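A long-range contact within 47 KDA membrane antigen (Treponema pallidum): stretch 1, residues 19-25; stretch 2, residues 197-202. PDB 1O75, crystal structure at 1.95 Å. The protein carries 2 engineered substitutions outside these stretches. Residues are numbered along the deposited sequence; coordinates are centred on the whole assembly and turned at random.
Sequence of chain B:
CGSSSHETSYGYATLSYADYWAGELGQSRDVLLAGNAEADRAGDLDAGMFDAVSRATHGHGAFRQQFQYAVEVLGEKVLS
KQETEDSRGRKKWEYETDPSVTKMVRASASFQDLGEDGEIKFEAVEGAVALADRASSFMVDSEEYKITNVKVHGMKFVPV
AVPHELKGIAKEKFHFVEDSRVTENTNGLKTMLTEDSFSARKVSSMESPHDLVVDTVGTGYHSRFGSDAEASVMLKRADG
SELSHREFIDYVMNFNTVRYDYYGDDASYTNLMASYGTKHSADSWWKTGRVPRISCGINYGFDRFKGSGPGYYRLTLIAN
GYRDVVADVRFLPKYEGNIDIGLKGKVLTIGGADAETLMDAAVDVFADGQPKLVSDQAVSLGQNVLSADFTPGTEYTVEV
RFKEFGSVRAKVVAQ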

# COMPACT_ATOMS: atom_id res chain seq x y z
N ASP B 19 4.20 23.20 -25.00
CA ASP B 19 3.19 24.23 -25.26
C ASP B 19 2.61 24.74 -23.94
O ASP B 19 2.29 25.93 -23.79
N TYR B 20 2.41 23.83 -23.00
CA TYR B 20 1.81 24.21 -21.71
C TYR B 20 2.77 25.03 -20.83
O TYR B 20 2.40 26.06 -20.29
N TRP B 21 3.99 24.55 -20.71
CA TRP B 21 4.93 25.20 -19.81
C TRP B 21 5.61 26.45 -20.34
O TRP B 21 6.11 27.25 -19.57
N ALA B 22 5.62 26.63 -21.66
CA ALA B 22 6.25 27.82 -22.24
C ALA B 22 5.77 29.10 -21.55
O ALA B 22 6.58 29.91 -21.08
N GLY B 23 4.47 29.29 -21.50
CA GLY B 23 3.93 30.48 -20.87
C GLY B 23 4.11 30.54 -19.36
O GLY B 23 4.18 31.64 -18.79
N GLU B 24 4.16 29.38 -18.70
CA GLU B 24 4.30 29.32 -17.24
C GLU B 24 5.69 29.71 -16.80
O GLU B 24 5.87 30.23 -15.72
N LEU B 25 6.69 29.39 -17.63
CA LEU B 25 8.07 29.69 -17.27
C LEU B 25 8.62 30.92 -18.03
O LEU B 25 9.79 31.27 -17.88
N SER B 197 0.90 29.60 -29.53
CA SER B 197 1.38 29.88 -28.17
C SER B 197 0.27 30.28 -27.22
O SER B 197 -0.70 30.95 -27.61
N PHE B 198 0.40 29.87 -25.95
CA PHE B 198 -0.59 30.19 -24.94
C PHE B 198 0.09 30.87 -23.75
O PHE B 198 1.24 30.60 -23.45
N SER B 199 -0.67 31.72 -23.07
CA SER B 199 -0.17 32.47 -21.93
C SER B 199 -0.07 31.64 -20.65
O SER B 199 -0.54 30.49 -20.60
N ALA B 200 0.53 32.25 -19.63
CA ALA B 200 0.62 31.63 -18.32
C ALA B 200 -0.84 31.55 -17.86
O ALA B 200 -1.66 32.38 -18.24
N ARG B 201 -1.14 30.55 -17.03
CA ARG B 201 -2.48 30.34 -16.53
C ARG B 201 -2.89 31.41 -15.53
O ARG B 201 -2.05 31.96 -14.82
N LYS B 202 -4.18 31.70 -15.47
CA LYS B 202 -4.68 32.66 -14.52
C LYS B 202 -5.25 31.87 -13.34
O LYS B 202 -6.03 30.96 -13.53

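This is a small, largely polar contact in which a helix meets a strand and the loop after it through a bare glycine, one carboxylate-to-backbone hydrogen bond and a few bridging waters, with little apolar interlocking. The backbones come closest at Gly 23, whose CA lies 4.3 Å from the CA of Ala 200 and 3.7 Å from Phe 198 O. A CB here would point toward the loop and fall 2.6 Å from Phe 198 O and 2.8 Å from Ser 199 C, both clashes, so the approach depends on the missing side chain. Beside it, Ala 200 CB rests 3.3 Å from Gly 23 O.

Glu 24 supplies the direct polar link. Its CA-to-CB bond runs sideways, but m rotamers at chi1 and chi2 bring the carboxylate to the loop, where Arg 201 N donates to Glu 24 OE2 at 2.8 Å with an angle of 142°. The acid thus reads the backbone of Arg 201, while Glu 24 OE1 also lies 3.4 Å from Arg 201 CG.

The CA-to-CB bond of Arg 201 points toward the helix, with chi1 p, chi2 t and chi3 m. Arg 201 CD packs 3.5 Å from Tyr 20 OH, a residue whose CA-to-CB bond points away but whose t rotamer carries the ring's end back to the loop. Water 3 joins the same pair, 2.9 Å from Tyr 20 OH and accepting from Arg 201 NE at 3.1 Å.

Water also fills the gap near the strand. Water 2 accepts from Phe 198 N at 2.9 Å and donates to Asp 19 O at 2.7 Å; water 1 accepts from Gly 23 N at 2.9 Å and lies 2.7 Å from Phe 198 O. Phe 198, chi1 m, is buried; its CA-to-CB bond runs sideways and its side chain stays 4.7 Å or more from the helix stretch.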

# COMPACT_ATOMS: atom_id res chain seq x y z
CB ASP B 19 1.96 23.69 -26.02
CG ASP B 19 2.26 23.27 -27.46
OD1 ASP B 19 3.06 23.95 -28.14
OD2 ASP B 19 1.64 22.26 -27.89
CB TYR B 20 1.38 22.95 -20.93
CG TYR B 20 0.66 23.25 -19.63
CD1 TYR B 20 1.37 23.57 -18.46
CD2 TYR B 20 -0.73 23.32 -19.59
CE1 TYR B 20 0.71 23.96 -17.31
CE2 TYR B 20 -1.39 23.72 -18.43
CZ TYR B 20 -0.67 24.04 -17.30
OH TYR B 20 -1.33 24.44 -16.17
CB TRP B 21 5.96 24.17 -19.32
CG TRP B 21 5.39 23.21 -18.29
CD1 TRP B 21 5.07 21.87 -18.47
CD2 TRP B 21 4.99 23.53 -16.94
NE1 TRP B 21 4.47 21.37 -17.33
CE2 TRP B 21 4.41 22.36 -16.38
CE3 TRP B 21 5.05 24.69 -16.16
CZ2 TRP B 21 3.91 22.32 -15.08
CZ3 TRP B 21 4.55 24.65 -14.85
CH2 TRP B 21 3.99 23.48 -14.33
CB ALA B 22 5.94 27.90 -23.73
CB GLU B 24 4.05 27.90 -16.71
CG GLU B 24 2.67 27.31 -17.02
CD GLU B 24 1.53 28.20 -16.54
OE1 GLU B 24 1.67 28.82 -15.46
OE2 GLU B 24 0.50 28.28 -17.24
CB LEU B 25 8.95 28.47 -17.55
CG LEU B 25 8.47 27.15 -16.90
CD1 LEU B 25 9.31 25.99 -17.38
CD2 LEU B 25 8.56 27.26 -15.38
CB SER B 197 2.46 30.97 -28.21
OG SER B 197 1.89 32.26 -28.39
CB PHE B 198 -1.32 28.93 -24.46
CG PHE B 198 -2.12 28.25 -25.54
CD1 PHE B 198 -1.49 27.49 -26.53
CD2 PHE B 198 -3.51 28.38 -25.57
CE1 PHE B 198 -2.25 26.86 -27.54
CE2 PHE B 198 -4.26 27.76 -26.56
CZ PHE B 198 -3.63 27.00 -27.55
CB SER B 199 -1.13 33.61 -21.63
OG SER B 199 -2.26 33.12 -20.94
CB ALA B 200 1.40 32.53 -17.34
CB ARG B 201 -2.58 28.95 -15.86
CG ARG B 201 -1.65 28.79 -14.61
CD ARG B 201 -1.47 27.29 -14.23
NE ARG B 201 -2.72 26.71 -13.74
CZ ARG B 201 -3.10 26.75 -12.47
NH1 ARG B 201 -2.31 27.32 -11.56
NH2 ARG B 201 -4.26 26.22 -12.10
CB LYS B 202 -5.77 33.51 -15.16
CG LYS B 202 -6.36 34.56 -14.25
CD LYS B 202 -7.16 35.57 -15.07
CE LYS B 202 -8.13 36.32 -14.18
NZ LYS B 202 -7.45 36.82 -12.93
O HOH W 1 1.85 28.28 -22.17
O HOH W 2 2.49 27.94 -25.56
O HOH W 3 -4.11 25.06 -15.95